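Local coordinates for glycoside hydrolase family 81 (Clostridium thermocellum, PDB 6FOP), which probably hydrolyses the beta-1,3-glucosidic linkages of laminarin-type glucans, as a family 81 glycoside hydrolase of a cellulosome-forming bacterium, at residues A[161-166]-A[172-177]; A[310-315]-A[711-716]; A[533-538]-A[553-558]. All blocks are in the same frame, centred on the assembly; numbering follows the deposited sequence.

Contact 1: residues A[161-166]-A[172-177]; sequences QCLGVT and YGLFAP
With CG opposite the backbone N (chi1 -177°) and the chain extended beyond it, Q161 carries its amide past A176 and gives an N-H from NE2 to A176 O at 3.1 Å. The acceptor lies almost in the amide plane and the donor in the carbonyl plane, a well-aligned bond. The backbone answers in the other sense, A176 N donating to Q161 O, which pins the mouth of the hairpin twice. Glutamine suits this place because the two polar atoms of its amide serve different partners: NE2 also reaches E253, and OE1 accepts from K218.

Inward from here run two antiparallel strands, 162-166 and 172-175, whose axes make an angle of 158°. L163 with L174 and V165 with Y172 are hydrogen-bonded pairs; the bond from Y172 N to V165 O is 2.8 Å long. On the face of these four residues, the V165 and Y172 side chains cross obliquely, V165 CG2 lying 3.9 Å from Y172 CB. Beside them L163 CD1 comes within 4.3 Å of L174 CD1.

The other face holds C162 and F175, a non-hydrogen-bonded pair. C162 CB is 3.7 Å from F175 CD1, and the sulfur stands obliquely beside the ring, 5.3 Å from C162 SG to the F175 centroid. Without a side chain, G173 lets the ring lie back over the backbone, with G173 C 3.7 Å above the F175 ring plane.

The hairpin lies within an eight-stranded antiparallel sheet: strand 152-155 pairs with its first strand and strand 200-206 with its second. Helix 211-220 covers the C162 and F175 face through L214 and K218, whereas on the other face Y172 meets F89 edge-to-face and hydrogen-bonds D88 through its hydroxyl.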
ATOM      1  N   GLN A 161       1.118  40.425   9.168  1.00 20.15           N
ATOM      2  CA  GLN A 161       1.044  39.128   9.848  1.00 20.79           C
ATOM      3  C   GLN A 161       1.514  37.946   8.997  1.00 19.91           C
ATOM      4  O   GLN A 161       2.060  36.957   9.512  1.00 19.78           O
ATOM      5  CB  GLN A 161      -0.396  38.921  10.292  1.00 21.87           C
ATOM      6  CG  GLN A 161      -0.533  37.673  11.053  1.00 21.65           C
ATOM      7  CD  GLN A 161      -1.840  37.465  11.708  1.00 20.60           C
ATOM      8  OE1 GLN A 161      -2.803  38.202  11.535  1.00 24.72           O
ATOM      9  NE2 GLN A 161      -1.888  36.399  12.468  1.00 20.78           N
ATOM     10  N   CYS A 162       1.295  38.069   7.695  1.00 19.22           N
ATOM     11  CA  CYS A 162       1.701  37.076   6.745  1.00 17.76           C
ATOM     12  C   CYS A 162       2.393  37.707   5.582  1.00 18.55           C
ATOM     13  O   CYS A 162       2.225  38.910   5.328  1.00 20.66           O
ATOM     14  CB  CYS A 162       0.532  36.183   6.327  1.00 21.09           C
ATOM     15  SG  CYS A 162      -0.549  36.785   5.029  1.00 25.25           S
ATOM     16  N   LEU A 163       3.173  36.884   4.876  1.00 18.19           N
ATOM     17  CA  LEU A 163       3.784  37.284   3.616  1.00 18.09           C
ATOM     18  C   LEU A 163       3.355  36.316   2.551  1.00 19.20           C
ATOM     19  O   LEU A 163       3.197  35.118   2.827  1.00 19.67           O
ATOM     20  CB  LEU A 163       5.321  37.270   3.686  1.00 19.05           C
ATOM     21  CG  LEU A 163       5.983  38.131   4.758  1.00 20.01           C
ATOM     22  CD1 LEU A 163       7.485  37.916   4.730  1.00 20.81           C
ATOM     23  CD2 LEU A 163       5.660  39.615   4.593  1.00 22.11           C
ATOM     24  N   GLY A 164       3.125  36.845   1.367  1.00 18.73           N
ATOM     25  CA  GLY A 164       2.971  36.028   0.172  1.00 18.86           C
ATOM     26  C   GLY A 164       4.245  36.136  -0.633  1.00 18.57           C
ATOM     27  O   GLY A 164       4.662  37.251  -0.970  1.00 19.76           O
ATOM     28  N   VAL A 165       4.890  34.998  -0.890  1.00 18.68           N
ATOM     29  CA  VAL A 165       6.164  34.974  -1.570  1.00 17.47           C
ATOM     30  C   VAL A 165       6.132  34.021  -2.751  1.00 18.33           C
ATOM     31  O   VAL A 165       5.315  33.097  -2.809  1.00 19.41           O
ATOM     32  CB  VAL A 165       7.342  34.636  -0.624  1.00 19.05           C
ATOM     33  CG1 VAL A 165       7.375  35.640   0.538  1.00 20.10           C
ATOM     34  CG2 VAL A 165       7.269  33.213  -0.091  1.00 20.12           C
ATOM     35  N   THR A 166       7.041  34.238  -3.690  1.00 18.37           N
ATOM     36  CA  THR A 166       7.210  33.364  -4.840  1.00 18.57           C
ATOM     37  C   THR A 166       8.686  33.064  -4.947  1.00 19.02           C
ATOM     38  O   THR A 166       9.497  33.987  -4.962  1.00 21.35           O
ATOM     39  CB  THR A 166       6.697  33.997  -6.127  1.00 18.72           C
ATOM     40  OG1 THR A 166       5.376  34.544  -5.919  1.00 21.05           O
ATOM     41  CG2 THR A 166       6.651  32.948  -7.264  1.00 20.02           C
ATOM     42  N   TYR A 172       4.070  30.713  -2.051  1.00 16.18           N
ATOM     43  CA  TYR A 172       3.878  30.303  -0.674  1.00 16.27           C
ATOM     44  C   TYR A 172       3.307  31.422   0.168  1.00 16.21           C
ATOM     45  O   TYR A 172       3.567  32.600  -0.071  1.00 17.64           O
ATOM     46  CB  TYR A 172       5.193  29.890  -0.023  1.00 16.53           C
ATOM     47  CG  TYR A 172       5.816  28.626  -0.529  1.00 16.56           C
ATOM     48  CD1 TYR A 172       5.481  27.412   0.031  1.00 16.87           C
ATOM     49  CD2 TYR A 172       6.768  28.659  -1.546  1.00 17.82           C
ATOM     50  CE1 TYR A 172       6.102  26.253  -0.389  1.00 18.02           C
ATOM     51  CE2 TYR A 172       7.377  27.500  -2.003  1.00 18.08           C
ATOM     52  CZ  TYR A 172       7.035  26.297  -1.415  1.00 18.46           C
ATOM     53  OH  TYR A 172       7.624  25.133  -1.860  1.00 18.30           O
ATOM     54  N   GLY A 173       2.573  31.016   1.201  1.00 15.27           N
ATOM     55  CA  GLY A 173       2.199  31.889   2.296  1.00 14.91           C
ATOM     56  C   GLY A 173       3.068  31.565   3.491  1.00 16.64           C
ATOM     57  O   GLY A 173       3.303  30.390   3.784  1.00 15.38           O
ATOM     58  N   LEU A 174       3.529  32.618   4.183  1.00 16.55           N
ATOM     59  CA  LEU A 174       4.269  32.497   5.448  1.00 15.61           C
ATOM     60  C   LEU A 174       3.411  33.142   6.506  1.00 15.07           C
ATOM     61  O   LEU A 174       3.105  34.334   6.404  1.00 16.94           O
ATOM     62  CB  LEU A 174       5.626  33.170   5.362  1.00 16.99           C
ATOM     63  CG  LEU A 174       6.520  32.847   4.180  1.00 18.49           C
ATOM     64  CD1 LEU A 174       7.778  33.684   4.251  1.00 20.54           C
ATOM     65  CD2 LEU A 174       6.860  31.359   4.127  1.00 19.66           C
ATOM     66  N   PHE A 175       2.970  32.346   7.478  1.00 14.52           N
ATOM     67  CA  PHE A 175       1.926  32.775   8.431  1.00 15.14           C
ATOM     68  C   PHE A 175       2.451  32.831   9.840  1.00 15.26           C
ATOM     69  O   PHE A 175       2.750  31.801  10.459  1.00 15.26           O
ATOM     70  CB  PHE A 175       0.726  31.821   8.365  1.00 14.82           C
ATOM     71  CG  PHE A 175       0.185  31.665   6.972  1.00 14.49           C
ATOM     72  CD1 PHE A 175      -0.579  32.669   6.384  1.00 15.72           C
ATOM     73  CD2 PHE A 175       0.414  30.493   6.236  1.00 15.13           C
ATOM     74  CE1 PHE A 175      -1.072  32.525   5.085  1.00 16.70           C
ATOM     75  CE2 PHE A 175      -0.070  30.350   4.932  1.00 15.78           C
ATOM     76  CZ  PHE A 175      -0.839  31.351   4.362  1.00 15.52           C
ATOM     77  N   ALA A 176       2.592  34.055  10.347  1.00 15.90           N
ATOM     78  CA  ALA A 176       3.125  34.308  11.689  1.00 15.80           C
ATOM     79  C   ALA A 176       2.021  34.643  12.677  1.00 16.04           C
ATOM     80  O   ALA A 176       0.916  35.009  12.285  1.00 15.13           O
ATOM     81  CB  ALA A 176       4.133  35.429  11.623  1.00 17.92           C
ATOM     82  N   PRO A 177       2.323  34.533  13.972  1.00 14.87           N
ATOM     83  CA  PRO A 177       1.356  35.008  14.959  1.00 15.93           C
ATOM     84  C   PRO A 177       1.050  36.494  14.835  1.00 15.80           C
ATOM     85  O   PRO A 177       1.926  37.292  14.411  1.00 16.22           O
ATOM     86  CB  PRO A 177       2.059  34.742  16.292  1.00 15.59           C
ATOM     87  CG  PRO A 177       3.063  33.667  16.017  1.00 14.62           C
ATOM     88  CD  PRO A 177       3.525  33.963  14.606  1.00 14.60           C
TER

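Contact 2: residues A[310-315]-A[711-716]; sequences PDKGTY and MAVSTG
The last strand of a C-terminal four-stranded antiparallel sheet, 710-715, meets here the connection that runs from strand 295-301 into helix 317-329. The touching surfaces are P310 and K312 on one side and M711 and V713 on the other. M711 and V713, two residues apart on the strand, both project toward the connection, whereas A712 points away and packs on strand 703-706.

P310 meets both strand residues, and V713 meets both residues of the connection. P310 CB lies 3.6 Å from V713 CG2, and the proline ring crosses the valine branch at about a right angle. M711 has CG opposite its backbone N (chi1 -171°) and runs extended to SD, 3.7 Å from P310 CB; this holds for one of two modelled conformers and is less certain. The rigid proline offers a fixed apolar surface, and the flexible methionine can fit itself against it. On the more exposed side, the aliphatic part of K312 runs past V713 in the opposite direction, K312 CE 3.8 Å from V713 CB, so a lysine can supply an apolar stem while it carries its charge onward. No hydrogen bond joins the two segments.

The connection has its own bracing. K312 N is hydrogen-bonded to N655 OD1 on helix 646-659, and D311 forms a salt bridge with R317. Within the connection, Y315 OH donates to D311 OD1 at 2.6 Å, meeting that oxygen on its anti side and 15° out of the carboxylate plane.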
ATOM      1  N   PRO A 310     -13.864 -22.094  -9.967  1.00 15.62           N
ATOM      2  CA  PRO A 310     -14.577 -23.383  -9.926  1.00 16.07           C
ATOM      3  C   PRO A 310     -14.074 -24.351 -11.007  1.00 15.79           C
ATOM      4  O   PRO A 310     -13.181 -24.023 -11.781  1.00 17.66           O
ATOM      5  CB  PRO A 310     -16.031 -22.971 -10.188  1.00 17.55           C
ATOM      6  CG  PRO A 310     -15.914 -21.813 -11.073  1.00 17.29           C
ATOM      7  CD  PRO A 310     -14.708 -21.036 -10.561  1.00 16.93           C
ATOM      8  N   ASP A 311     -14.653 -25.551 -11.024  1.00 16.78           N
ATOM      9  CA  ASP A 311     -14.296 -26.579 -12.011  1.00 16.56           C
ATOM     10  C   ASP A 311     -15.216 -26.461 -13.205  1.00 17.08           C
ATOM     11  O   ASP A 311     -16.101 -27.269 -13.386  1.00 19.32           O
ATOM     12  CB  ASP A 311     -14.371 -27.964 -11.380  1.00 17.58           C
ATOM     13  CG  ASP A 311     -13.955 -29.065 -12.319  1.00 19.00           C
ATOM     14  OD1 ASP A 311     -13.359 -28.811 -13.389  1.00 21.18           O
ATOM     15  OD2 ASP A 311     -14.223 -30.219 -11.954  1.00 22.03           O
ATOM     16  N   LYS A 312     -14.988 -25.444 -14.025  1.00 16.36           N
ATOM     17  CA  LYS A 312     -15.838 -25.154 -15.180  1.00 17.12           C
ATOM     18  C   LYS A 312     -15.083 -25.008 -16.493  1.00 17.35           C
ATOM     19  O   LYS A 312     -15.670 -24.678 -17.506  1.00 19.51           O
ATOM     20  CB  LYS A 312     -16.734 -23.931 -14.931  1.00 18.32           C
ATOM     21  CG  LYS A 312     -17.714 -24.122 -13.796  1.00 19.18           C
ATOM     22  CD  LYS A 312     -18.783 -25.164 -14.128  1.00 22.26           C
ATOM     23  CE  LYS A 312     -19.670 -25.385 -12.918  1.00 26.55           C
ATOM     24  NZ  LYS A 312     -20.680 -26.479 -13.122  1.00 30.63           N
ATOM     25  N   GLY A 313     -13.796 -25.310 -16.492  1.00 16.85           N
ATOM     26  CA  GLY A 313     -12.953 -25.007 -17.641  1.00 16.49           C
ATOM     27  C   GLY A 313     -13.058 -25.966 -18.801  1.00 16.52           C
ATOM     28  O   GLY A 313     -13.487 -27.112 -18.653  1.00 18.84           O
ATOM     29  N   THR A 314     -12.593 -25.491 -19.956  1.00 16.23           N
ATOM     30  CA  THR A 314     -12.526 -26.269 -21.185  1.00 16.46           C
ATOM     31  C   THR A 314     -11.265 -27.136 -21.291  1.00 16.04           C
ATOM     32  O   THR A 314     -10.939 -27.624 -22.385  1.00 17.50           O
ATOM     33  CB  THR A 314     -12.581 -25.335 -22.398  1.00 17.10           C
ATOM     34  OG1 THR A 314     -11.469 -24.442 -22.364  1.00 17.73           O
ATOM     35  CG2 THR A 314     -13.873 -24.527 -22.443  1.00 19.46           C
ATOM     36  N   TYR A 315     -10.581 -27.364 -20.179  1.00 16.68           N
ATOM     37  CA  TYR A 315      -9.367 -28.199 -20.161  1.00 16.31           C
ATOM     38  C   TYR A 315      -9.638 -29.673 -20.466  1.00 16.24           C
ATOM     39  O   TYR A 315     -10.704 -30.203 -20.152  1.00 17.81           O
ATOM     40  CB  TYR A 315      -8.610 -28.098 -18.811  1.00 17.35           C
ATOM     41  CG  TYR A 315      -9.470 -27.826 -17.610  1.00 17.68           C
ATOM     42  CD1 TYR A 315     -10.429 -28.727 -17.146  1.00 18.08           C
ATOM     43  CD2 TYR A 315      -9.367 -26.624 -16.956  1.00 17.28           C
ATOM     44  CE1 TYR A 315     -11.238 -28.433 -16.048  1.00 18.29           C
ATOM     45  CE2 TYR A 315     -10.168 -26.308 -15.875  1.00 17.23           C
ATOM     46  CZ  TYR A 315     -11.102 -27.206 -15.423  1.00 17.49           C
ATOM     47  OH  TYR A 315     -11.914 -26.856 -14.370  1.00 18.13           O
ATOM     48  N   MET A 711     -18.761 -24.244  -2.600  1.00 18.82           N
ATOM     49  CA  MET A 711     -18.826 -23.396  -3.788  0.58 18.12           C
ATOM     50  C   MET A 711     -20.057 -23.754  -4.601  1.00 17.61           C
ATOM     51  O   MET A 711     -20.408 -24.932  -4.748  1.00 21.75           O
ATOM     52  CB  MET A 711     -17.576 -23.539  -4.678  0.58 19.03           C
ATOM     53  CG  MET A 711     -17.478 -22.523  -5.816  0.58 18.94           C
ATOM     54  SD  MET A 711     -15.833 -22.301  -6.556  0.58 18.84           S
ATOM     55  CE  MET A 711     -15.091 -21.255  -5.322  0.58 17.43           C
ATOM     56  N   ALA A 712     -20.722 -22.741  -5.127  1.00 17.15           N
ATOM     57  CA  ALA A 712     -21.855 -22.923  -6.035  1.00 18.18           C
ATOM     58  C   ALA A 712     -21.663 -22.074  -7.267  1.00 15.90           C
ATOM     59  O   ALA A 712     -21.123 -20.963  -7.186  1.00 17.32           O
ATOM     60  CB  ALA A 712     -23.152 -22.579  -5.361  1.00 19.23           C
ATOM     61  N   VAL A 713     -22.105 -22.596  -8.413  1.00 17.03           N
ATOM     62  CA  VAL A 713     -22.031 -21.934  -9.695  1.00 17.24           C
ATOM     63  C   VAL A 713     -23.389 -22.028 -10.365  1.00 17.41           C
ATOM     64  O   VAL A 713     -23.999 -23.119 -10.416  1.00 19.01           O
ATOM     65  CB  VAL A 713     -21.007 -22.609 -10.625  1.00 17.72           C
ATOM     66  CG1 VAL A 713     -20.879 -21.863 -11.945  1.00 17.78           C
ATOM     67  CG2 VAL A 713     -19.628 -22.729  -9.938  1.00 18.04           C
ATOM     68  N   SER A 714     -23.854 -20.918 -10.914  1.00 16.49           N
ATOM     69  CA  SER A 714     -25.114 -20.899 -11.675  1.00 17.79           C
ATOM     70  C   SER A 714     -24.946 -20.006 -12.882  1.00 17.14           C
ATOM     71  O   SER A 714     -24.425 -18.900 -12.762  1.00 17.99           O
ATOM     72  CB  SER A 714     -26.288 -20.458 -10.812  1.00 18.10           C
ATOM     73  OG  SER A 714     -27.511 -20.460 -11.559  1.00 19.67           O
ATOM     74  N   THR A 715     -25.340 -20.500 -14.055  1.00 18.15           N
ATOM     75  CA  THR A 715     -25.271 -19.736 -15.301  1.00 18.27           C
ATOM     76  C   THR A 715     -26.657 -19.304 -15.750  1.00 19.62           C
ATOM     77  O   THR A 715     -27.585 -20.116 -15.772  1.00 22.16           O
ATOM     78  CB  THR A 715     -24.618 -20.579 -16.404  1.00 19.98           C
ATOM     79  OG1 THR A 715     -23.276 -20.878 -16.011  1.00 21.04           O
ATOM     80  CG2 THR A 715     -24.572 -19.846 -17.730  1.00 20.75           C
ATOM     81  N   GLY A 716     -26.789 -18.035 -16.127  1.00 19.47           N
ATOM     82  CA  GLY A 716     -28.016 -17.535 -16.717  1.00 19.55           C
ATOM     83  C   GLY A 716     -29.046 -17.133 -15.695  1.00 20.80           C
ATOM     84  O   GLY A 716     -28.765 -17.049 -14.494  1.00 23.14           O
TER

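Contact 3: residues A[533-538]-A[553-558]; sequences NYWFDL and SMVWGG
One face of the W535 indole is covered by V555, whose CG2 sits over the six-membered ring, 3.6 Å from its centroid and 15° off the normal: a CH-pi contact. At the edge, close to the ring plane, is S553 O, 3.8 Å from W535 NE1. That pair is not a hydrogen bond, since the indole N-H is given to A492 O instead. The Y534 ring turns away from the strand, with N533 CB over one face, and its hydroxyl bonds to H266.

The torsions explain the approach. W535 has CG beside its backbone N (chi1 -81°), which brings the indole back to the strand although its first bond does not aim there. V555 does point toward 533-538, and V555 CG2 sits in the angle between the indole face and Y534 O, 3.6 Å from that oxygen. A beta-branched valine is at home in a strand, and its CG2 is compact enough to lie against the indole.

The segments join the C-terminal part of helix 514-534 and the residues after it to strand 554-556, in a small antiparallel sheet where V555 bonds to Q491 through the backbone. S553 and M554 both face C561, a classic beta bulge that precedes V555.

Between the two segments no hydrogen bond forms, so their grip on each other rests on dispersion and the CH-pi contact, although a backbone bond joins W535 to A552 alongside. Buried polar ends find partners beyond: S553 OG, for example, bonds to E563 O.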
ATOM      1  N   ASN A 533      -4.928   3.551 -10.802  1.00 13.25           N
ATOM      2  CA  ASN A 533      -4.401   4.864 -11.114  1.00 13.70           C
ATOM      3  C   ASN A 533      -2.893   4.923 -11.318  1.00 13.52           C
ATOM      4  O   ASN A 533      -2.438   5.329 -12.409  1.00 15.40           O
ATOM      5  CB  ASN A 533      -4.831   5.849 -10.014  1.00 13.25           C
ATOM      6  CG  ASN A 533      -6.290   6.186 -10.123  1.00 14.85           C
ATOM      7  OD1 ASN A 533      -6.690   6.988 -10.969  1.00 19.04           O
ATOM      8  ND2 ASN A 533      -7.094   5.592  -9.278  1.00 15.09           N
ATOM      9  N   TYR A 534      -2.117   4.555 -10.306  1.00 12.67           N
ATOM     10  CA  TYR A 534      -0.684   4.907 -10.272  1.00 13.44           C
ATOM     11  C   TYR A 534       0.198   3.876 -10.961  1.00 13.55           C
ATOM     12  O   TYR A 534       1.312   4.182 -11.326  1.00 14.60           O
ATOM     13  CB  TYR A 534      -0.218   5.225  -8.832  1.00 13.44           C
ATOM     14  CG  TYR A 534      -1.202   6.151  -8.143  1.00 12.89           C
ATOM     15  CD1 TYR A 534      -1.529   7.397  -8.687  1.00 13.78           C
ATOM     16  CD2 TYR A 534      -1.864   5.753  -7.005  1.00 13.93           C
ATOM     17  CE1 TYR A 534      -2.494   8.203  -8.116  1.00 13.57           C
ATOM     18  CE2 TYR A 534      -2.830   6.528  -6.415  1.00 14.04           C
ATOM     19  CZ  TYR A 534      -3.155   7.763  -6.968  1.00 13.38           C
ATOM     20  OH  TYR A 534      -4.139   8.546  -6.388  1.00 13.90           O
ATOM     21  N   TRP A 535      -0.295   2.647 -11.106  1.00 13.48           N
ATOM     22  CA  TRP A 535       0.421   1.612 -11.876  1.00 13.91           C
ATOM     23  C   TRP A 535      -0.100   1.438 -13.304  1.00 12.83           C
ATOM     24  O   TRP A 535       0.679   1.372 -14.250  1.00 13.91           O
ATOM     25  CB  TRP A 535       0.380   0.260 -11.120  1.00 13.45           C
ATOM     26  CG  TRP A 535       1.400   0.107 -10.010  1.00 12.69           C
ATOM     27  CD1 TRP A 535       2.572  -0.510 -10.096  1.00 13.76           C
ATOM     28  CD2 TRP A 535       1.329   0.638  -8.655  1.00 12.20           C
ATOM     29  NE1 TRP A 535       3.247  -0.477  -8.906  1.00 13.67           N
ATOM     30  CE2 TRP A 535       2.503   0.225  -7.993  1.00 12.44           C
ATOM     31  CE3 TRP A 535       0.380   1.370  -7.933  1.00 13.24           C
ATOM     32  CZ2 TRP A 535       2.751   0.520  -6.649  1.00 13.38           C
ATOM     33  CZ3 TRP A 535       0.639   1.675  -6.599  1.00 13.06           C
ATOM     34  CH2 TRP A 535       1.828   1.274  -5.986  1.00 13.92           C
ATOM     35  N   PHE A 536      -1.421   1.405 -13.466  1.00 12.67           N
ATOM     36  CA  PHE A 536      -2.008   1.153 -14.784  1.00 14.05           C
ATOM     37  C   PHE A 536      -2.623   2.374 -15.471  1.00 14.68           C
ATOM     38  O   PHE A 536      -2.907   2.302 -16.669  1.00 14.90           O
ATOM     39  CB  PHE A 536      -3.085   0.067 -14.696  1.00 13.62           C
ATOM     40  CG  PHE A 536      -2.596  -1.270 -14.203  1.00 14.68           C
ATOM     41  CD1 PHE A 536      -1.407  -1.802 -14.664  1.00 15.99           C
ATOM     42  CD2 PHE A 536      -3.348  -2.025 -13.297  1.00 16.88           C
ATOM     43  CE1 PHE A 536      -0.950  -3.035 -14.217  1.00 14.93           C
ATOM     44  CE2 PHE A 536      -2.908  -3.284 -12.866  1.00 17.57           C
ATOM     45  CZ  PHE A 536      -1.692  -3.770 -13.309  1.00 15.90           C
ATOM     46  N   ASP A 537      -2.835   3.465 -14.713  1.00 14.23           N
ATOM     47  CA  ASP A 537      -3.473   4.697 -15.233  1.00 14.17           C
ATOM     48  C   ASP A 537      -4.620   4.364 -16.203  1.00 15.67           C
ATOM     49  O   ASP A 537      -4.645   4.789 -17.365  1.00 16.05           O
ATOM     50  CB  ASP A 537      -2.429   5.619 -15.907  1.00 14.64           C
ATOM     51  CG  ASP A 537      -2.965   6.994 -16.252  1.00 16.51           C
ATOM     52  OD1 ASP A 537      -4.003   7.398 -15.723  1.00 16.63           O
ATOM     53  OD2 ASP A 537      -2.281   7.696 -17.054  1.00 17.03           O
ATOM     54  N   LEU A 538      -5.596   3.620 -15.697  1.00 14.90           N
ATOM     55  CA  LEU A 538      -6.734   3.215 -16.528  1.00 15.95           C
ATOM     56  C   LEU A 538      -7.533   4.374 -17.090  1.00 16.56           C
ATOM     57  O   LEU A 538      -8.090   4.272 -18.175  1.00 18.41           O
ATOM     58  CB  LEU A 538      -7.667   2.273 -15.764  1.00 16.51           C
ATOM     59  CG  LEU A 538      -7.123   0.936 -15.287  1.00 17.22           C
ATOM     60  CD1 LEU A 538      -8.270   0.128 -14.713  1.00 17.69           C
ATOM     61  CD2 LEU A 538      -6.472   0.177 -16.423  1.00 16.73           C
ATOM     62  N   SER A 553       5.934   0.270 -13.594  1.00 13.26           N
ATOM     63  CA  SER A 553       6.272  -0.906 -12.782  1.00 13.30           C
ATOM     64  C   SER A 553       6.703  -0.579 -11.359  1.00 13.51           C
ATOM     65  O   SER A 553       6.551  -1.430 -10.481  1.00 15.11           O
ATOM     66  CB  SER A 553       7.328  -1.750 -13.496  1.00 15.17           C
ATOM     67  OG  SER A 553       8.412  -0.966 -13.923  1.00 14.92           O
ATOM     68  N   MET A 554       7.258   0.620 -11.144  1.00 13.09           N
ATOM     69  CA  MET A 554       7.638   1.081  -9.809  1.00 14.03           C
ATOM     70  C   MET A 554       7.128   2.479  -9.542  1.00 14.07           C
ATOM     71  O   MET A 554       7.309   3.376 -10.357  1.00 15.42           O
ATOM     72  CB  MET A 554       9.150   1.012  -9.591  1.00 16.74           C
ATOM     73  CG  MET A 554       9.680  -0.377  -9.604  1.00 17.91           C
ATOM     74  SD  MET A 554      11.368  -0.663  -9.081  1.00 23.66           S
ATOM     75  CE  MET A 554      11.316   0.044  -7.491  1.00 20.56           C
ATOM     76  N   VAL A 555       6.504   2.618  -8.379  1.00 13.89           N
ATOM     77  CA  VAL A 555       6.002   3.892  -7.890  1.00 14.38           C
ATOM     78  C   VAL A 555       6.790   4.290  -6.652  1.00 14.21           C
ATOM     79  O   VAL A 555       6.885   3.511  -5.693  1.00 14.13           O
ATOM     80  CB  VAL A 555       4.485   3.782  -7.550  1.00 15.19           C
ATOM     81  CG1 VAL A 555       3.954   5.063  -6.879  1.00 16.33           C
ATOM     82  CG2 VAL A 555       3.706   3.414  -8.808  1.00 15.57           C
ATOM     83  N   TRP A 556       7.373   5.491  -6.717  1.00 13.49           N
ATOM     84  CA  TRP A 556       8.136   6.075  -5.634  1.00 14.37           C
ATOM     85  C   TRP A 556       7.457   7.340  -5.133  1.00 13.91           C
ATOM     86  O   TRP A 556       6.545   7.883  -5.766  1.00 13.84           O
ATOM     87  CB  TRP A 556       9.550   6.453  -6.098  1.00 14.25           C
ATOM     88  CG  TRP A 556      10.425   5.313  -6.526  1.00 13.55           C
ATOM     89  CD1 TRP A 556      10.364   4.597  -7.700  1.00 15.15           C
ATOM     90  CD2 TRP A 556      11.542   4.812  -5.814  1.00 14.02           C
ATOM     91  NE1 TRP A 556      11.361   3.668  -7.720  1.00 16.04           N
ATOM     92  CE2 TRP A 556      12.095   3.763  -6.578  1.00 15.35           C
ATOM     93  CE3 TRP A 556      12.103   5.119  -4.574  1.00 15.41           C
ATOM     94  CZ2 TRP A 556      13.188   3.026  -6.143  1.00 17.24           C
ATOM     95  CZ3 TRP A 556      13.187   4.382  -4.132  1.00 16.16           C
ATOM     96  CH2 TRP A 556      13.730   3.350  -4.922  1.00 16.78           C
ATOM     97  N   GLY A 557       7.908   7.836  -3.986  1.00 14.05           N
ATOM     98  CA  GLY A 557       7.508   9.179  -3.566  1.00 14.27           C
ATOM     99  C   GLY A 557       7.838  10.272  -4.571  1.00 13.30           C
ATOM    100  O   GLY A 557       7.034  11.202  -4.792  1.00 14.77           O
ATOM    101  N   GLY A 558       9.010  10.145  -5.186  1.00 14.65           N
ATOM    102  CA  GLY A 558       9.588  11.200  -6.038  1.00 13.56           C
ATOM    103  C   GLY A 558       9.706  10.873  -7.510  1.00 14.05           C
ATOM    104  O   GLY A 558      10.183  11.722  -8.249  1.00 16.49           O
TER

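In the fold
Contacts 1 and 2 lie on opposite sides of the chain's centre, their own centres 64 Å apart, in the N-terminal beta-rich part and at the edge strand of the C-terminal sheet. Along the chain contact 1 closes first; contact 3 then falls wholly between the two segments of contact 2. Its centre is about 34 Å from that of contact 1 and 35 Å from that of contact 2. Of the three it is nearest the middle of the chain, about 12 Å away, and the S553 side chain is about 8 Å from the nickel ion held by H562, H574, E601 and E605. Molecules of 2-methyl-2,4-pentanediol, probably from the crystallisation liquor, lie beside the side chains of C162 and M711.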